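Local coordinates for ThiS/MoaD family protein (Amycolatopsis orientalis, PDB 4N6E) that probably serves as a sulfur-carrier protein of the ubiquitin-like fold, handing sulfur to the thiosugar synthase BexX with which it forms a complex, at residues Ala2-Ile10 / Glu18-Ala26. Residues are numbered along the deposited sequence; the frame is centred on the assembly and turned at random.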
ATOM      1  N   ALA B   2      24.188 -39.046  39.985  1.00 86.67           N
ATOM      2  CA  ALA B   2      23.104 -38.029  40.119  1.00 86.46           C
ATOM      3  C   ALA B   2      22.334 -37.891  38.809  1.00 88.62           C
ATOM      4  O   ALA B   2      22.671 -38.524  37.804  1.00 87.25           O
ATOM      5  CB  ALA B   2      23.686 -36.686  40.543  1.00 84.28           C
ATOM      6  N   VAL B   3      21.292 -37.065  38.839  1.00 87.96           N
ATOM      7  CA  VAL B   3      20.477 -36.791  37.666  1.00 83.77           C
ATOM      8  C   VAL B   3      20.803 -35.385  37.191  1.00 80.83           C
ATOM      9  O   VAL B   3      20.536 -34.408  37.903  1.00 71.70           O
ATOM     10  CB  VAL B   3      18.974 -36.879  37.995  1.00 84.85           C
ATOM     11  CG1 VAL B   3      18.151 -36.996  36.721  1.00 82.53           C
ATOM     12  CG2 VAL B   3      18.702 -38.062  38.911  1.00 86.86           C
ATOM     13  N   THR B   4      21.386 -35.281  35.998  1.00 77.08           N
ATOM     14  CA  THR B   4      21.712 -33.974  35.421  1.00 77.54           C
ATOM     15  C   THR B   4      20.474 -33.342  34.735  1.00 74.89           C
ATOM     16  O   THR B   4      19.885 -33.925  33.825  1.00 74.00           O
ATOM     17  CB  THR B   4      22.956 -34.045  34.492  1.00 82.00           C
ATOM     18  OG1 THR B   4      23.210 -32.755  33.919  1.00 78.50           O
ATOM     19  CG2 THR B   4      22.805 -35.101  33.374  1.00 83.92           C
ATOM     20  N   VAL B   5      20.089 -32.151  35.199  1.00 71.49           N
ATOM     21  CA  VAL B   5      18.855 -31.475  34.777  1.00 67.56           C
ATOM     22  C   VAL B   5      19.157 -30.249  33.911  1.00 67.17           C
ATOM     23  O   VAL B   5      19.781 -29.318  34.389  1.00 64.88           O
ATOM     24  CB  VAL B   5      18.060 -31.001  36.011  1.00 65.50           C
ATOM     25  CG1 VAL B   5      16.840 -30.183  35.615  1.00 64.95           C
ATOM     26  CG2 VAL B   5      17.646 -32.189  36.860  1.00 67.43           C
ATOM     27  N   SER B   6      18.693 -30.237  32.658  1.00 70.40           N
ATOM     28  CA  SER B   6      18.900 -29.088  31.752  1.00 67.82           C
ATOM     29  C   SER B   6      17.843 -27.983  31.919  1.00 68.00           C
ATOM     30  O   SER B   6      16.641 -28.220  31.752  1.00 65.41           O
ATOM     31  CB  SER B   6      18.921 -29.550  30.299  1.00 68.06           C
ATOM     32  OG  SER B   6      20.026 -30.404  30.063  1.00 71.81           O
ATOM     33  N   ILE B   7      18.302 -26.772  32.238  1.00 66.22           N
ATOM     34  CA  ILE B   7      17.408 -25.623  32.378  1.00 65.09           C
ATOM     35  C   ILE B   7      17.426 -24.853  31.064  1.00 63.99           C
ATOM     36  O   ILE B   7      18.501 -24.651  30.493  1.00 66.70           O
ATOM     37  CB  ILE B   7      17.848 -24.668  33.511  1.00 64.67           C
ATOM     38  CG1 ILE B   7      18.338 -25.451  34.733  1.00 67.92           C
ATOM     39  CG2 ILE B   7      16.709 -23.732  33.905  1.00 63.01           C
ATOM     40  CD1 ILE B   7      17.327 -26.428  35.304  1.00 70.00           C
ATOM     41  N   PRO B   8      16.247 -24.438  30.567  1.00 60.65           N
ATOM     42  CA  PRO B   8      16.215 -23.538  29.416  1.00 59.71           C
ATOM     43  C   PRO B   8      16.504 -22.071  29.801  1.00 57.59           C
ATOM     44  O   PRO B   8      16.051 -21.586  30.850  1.00 48.66           O
ATOM     45  CB  PRO B   8      14.790 -23.694  28.893  1.00 58.64           C
ATOM     46  CG  PRO B   8      13.998 -23.979  30.113  1.00 60.20           C
ATOM     47  CD  PRO B   8      14.889 -24.812  30.997  1.00 60.58           C
ATOM     48  N   THR B   9      17.249 -21.391  28.930  1.00 58.47           N
ATOM     49  CA  THR B   9      17.695 -20.009  29.128  1.00 59.19           C
ATOM     50  C   THR B   9      16.711 -19.152  29.911  1.00 60.74           C
ATOM     51  O   THR B   9      17.085 -18.465  30.870  1.00 59.78           O
ATOM     52  CB  THR B   9      17.986 -19.342  27.769  1.00 60.08           C
ATOM     53  OG1 THR B   9      18.934 -20.140  27.044  1.00 61.08           O
ATOM     54  CG2 THR B   9      18.560 -17.932  27.948  1.00 60.58           C
ATOM     55  N   ILE B  10      15.447 -19.236  29.522  1.00 63.48           N
ATOM     56  CA  ILE B  10      14.412 -18.332  30.012  1.00 66.96           C
ATOM     57  C   ILE B  10      14.136 -18.530  31.512  1.00 69.72           C
ATOM     58  O   ILE B  10      13.632 -17.622  32.170  1.00 72.03           O
ATOM     59  CB  ILE B  10      13.097 -18.464  29.193  1.00 72.12           C
ATOM     60  CG1 ILE B  10      13.378 -18.708  27.686  1.00 73.81           C
ATOM     61  CG2 ILE B  10      12.237 -17.207  29.363  1.00 74.25           C
ATOM     62  CD1 ILE B  10      13.451 -20.159  27.222  1.00 70.60           C
ATOM     63  N   GLU B  18      22.706 -20.711  35.811  1.00 80.81           N
ATOM     64  CA  GLU B  18      23.375 -21.948  35.359  1.00 81.52           C
ATOM     65  C   GLU B  18      22.462 -22.754  34.437  1.00 82.07           C
ATOM     66  O   GLU B  18      21.265 -22.898  34.707  1.00 75.63           O
ATOM     67  CB  GLU B  18      23.824 -22.818  36.544  1.00 81.95           C
ATOM     68  CG  GLU B  18      25.058 -22.307  37.282  1.00 82.17           C
ATOM     69  CD  GLU B  18      26.269 -22.129  36.374  1.00 81.60           C
ATOM     70  OE1 GLU B  18      26.940 -23.134  36.040  1.00 76.31           O
ATOM     71  OE2 GLU B  18      26.554 -20.971  35.999  1.00 82.00           O
ATOM     72  N   LYS B  19      23.041 -23.287  33.360  1.00 83.52           N
ATOM     73  CA  LYS B  19      22.271 -24.003  32.341  1.00 85.71           C
ATOM     74  C   LYS B  19      22.078 -25.487  32.665  1.00 88.45           C
ATOM     75  O   LYS B  19      21.569 -26.252  31.841  1.00 90.46           O
ATOM     76  CB  LYS B  19      22.905 -23.823  30.956  1.00 88.35           C
ATOM     77  CG  LYS B  19      24.164 -24.625  30.648  1.00 92.08           C
ATOM     78  CD  LYS B  19      24.596 -24.358  29.204  1.00 95.81           C
ATOM     79  CE  LYS B  19      25.470 -25.462  28.620  1.00 94.98           C
ATOM     80  NZ  LYS B  19      26.892 -25.321  29.033  1.00 93.96           N
ATOM     81  N   SER B  20      22.469 -25.880  33.875  1.00 88.43           N
ATOM     82  CA  SER B  20      22.409 -27.266  34.302  1.00 84.12           C
ATOM     83  C   SER B  20      22.491 -27.341  35.824  1.00 85.43           C
ATOM     84  O   SER B  20      23.180 -26.533  36.445  1.00 90.17           O
ATOM     85  CB  SER B  20      23.562 -28.049  33.679  1.00 79.83           C
ATOM     86  OG  SER B  20      23.809 -29.229  34.412  1.00 81.27           O
ATOM     87  N   VAL B  21      21.775 -28.291  36.421  1.00 82.97           N
ATOM     88  CA  VAL B  21      21.897 -28.562  37.851  1.00 82.26           C
ATOM     89  C   VAL B  21      21.907 -30.064  38.141  1.00 83.20           C
ATOM     90  O   VAL B  21      21.400 -30.866  37.354  1.00 79.61           O
ATOM     91  CB  VAL B  21      20.783 -27.887  38.682  1.00 81.45           C
ATOM     92  CG1 VAL B  21      20.718 -26.394  38.392  1.00 81.73           C
ATOM     93  CG2 VAL B  21      19.434 -28.538  38.436  1.00 82.87           C
ATOM     94  N   GLU B  22      22.500 -30.422  39.278  1.00 83.08           N
ATOM     95  CA  GLU B  22      22.536 -31.799  39.749  1.00 78.40           C
ATOM     96  C   GLU B  22      21.384 -32.046  40.709  1.00 73.14           C
ATOM     97  O   GLU B  22      20.903 -31.122  41.374  1.00 65.30           O
ATOM     98  CB  GLU B  22      23.863 -32.087  40.448  1.00 83.02           C
ATOM     99  CG  GLU B  22      25.067 -32.080  39.525  1.00 86.84           C
ATOM    100  CD  GLU B  22      25.001 -33.183  38.490  1.00 89.58           C
ATOM    101  OE1 GLU B  22      25.540 -34.279  38.749  1.00 91.71           O
ATOM    102  OE2 GLU B  22      24.388 -32.958  37.427  1.00 92.98           O
ATOM    103  N   ALA B  23      20.938 -33.297  40.771  1.00 72.50           N
ATOM    104  CA  ALA B  23      19.827 -33.659  41.646  1.00 72.04           C
ATOM    105  C   ALA B  23      19.711 -35.168  41.901  1.00 68.74           C
ATOM    106  O   ALA B  23      20.393 -35.991  41.271  1.00 58.71           O
ATOM    107  CB  ALA B  23      18.520 -33.111  41.082  1.00 74.09           C
ATOM    108  N   LYS B  24      18.834 -35.496  42.849  1.00 71.38           N
ATOM    109  CA  LYS B  24      18.589 -36.866  43.285  1.00 75.49           C
ATOM    110  C   LYS B  24      17.088 -37.086  43.450  1.00 71.87           C
ATOM    111  O   LYS B  24      16.373 -36.227  43.994  1.00 66.31           O
ATOM    112  CB  LYS B  24      19.298 -37.138  44.621  1.00 81.31           C
ATOM    113  CG  LYS B  24      20.812 -37.232  44.513  1.00 85.67           C
ATOM    114  CD  LYS B  24      21.490 -37.227  45.879  1.00 91.49           C
ATOM    115  CE  LYS B  24      22.999 -37.034  45.756  1.00 94.40           C
ATOM    116  NZ  LYS B  24      23.647 -38.064  44.890  1.00 93.58           N
ATOM    117  N   GLY B  25      16.625 -38.246  42.986  1.00 68.10           N
ATOM    118  CA  GLY B  25      15.209 -38.607  43.057  1.00 67.19           C
ATOM    119  C   GLY B  25      14.863 -39.775  42.153  1.00 65.26           C
ATOM    120  O   GLY B  25      15.632 -40.136  41.253  1.00 61.02           O
ATOM    121  N   ALA B  26      13.700 -40.370  42.395  1.00 65.59           N
ATOM    122  CA  ALA B  26      13.265 -41.554  41.651  1.00 66.70           C
ATOM    123  C   ALA B  26      12.120 -41.251  40.688  1.00 64.48           C
ATOM    124  O   ALA B  26      12.052 -41.855  39.624  1.00 65.36           O
ATOM    125  CB  ALA B  26      12.868 -42.667  42.613  1.00 67.86           C
TER
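V5 and V21 hold each other through a reciprocal pair of backbone hydrogen bonds, V5 N to V21 O at 2.8 Å and V21 N to V5 O at 3.0 Å. Together these two bonds make V5 and V21 an antiparallel hydrogen-bonded pair. V3 N also donates to A23 O at 2.8 Å, and at the other end the bond from I7 N to K19 O is weak, at 3.3 Å. S20 CA adds a CA-H...O contact to V5 O.

Side chains then divide between two faces. On the buried face, with V21 CG1 anti to the carbonyl carbon (chi1 -54°), CG2 falls between the backbone N and the carbonyl carbon and presses on V5 CB at 3.7 Å, and I7 CD1 touches the same methyl more loosely. I31 and V35 of helix 28-38 pack on V3 and V21 respectively. On the opposite face the E22 chain, bent at chi2 (-64°), folds back over the neighbouring strand, bringing OE2 to 3.4 Å from T4 CB and OE1 beside A2 CB; R38 also touches this side chain.

Here is the N-terminal beta-hairpin of a ubiquitin-like fold, consistent with the ThiS family: backbone bonds fix the pairing of strands 3-6 and 20-23, while aliphatic groups turn one face toward the helix and polar ones occupy the other.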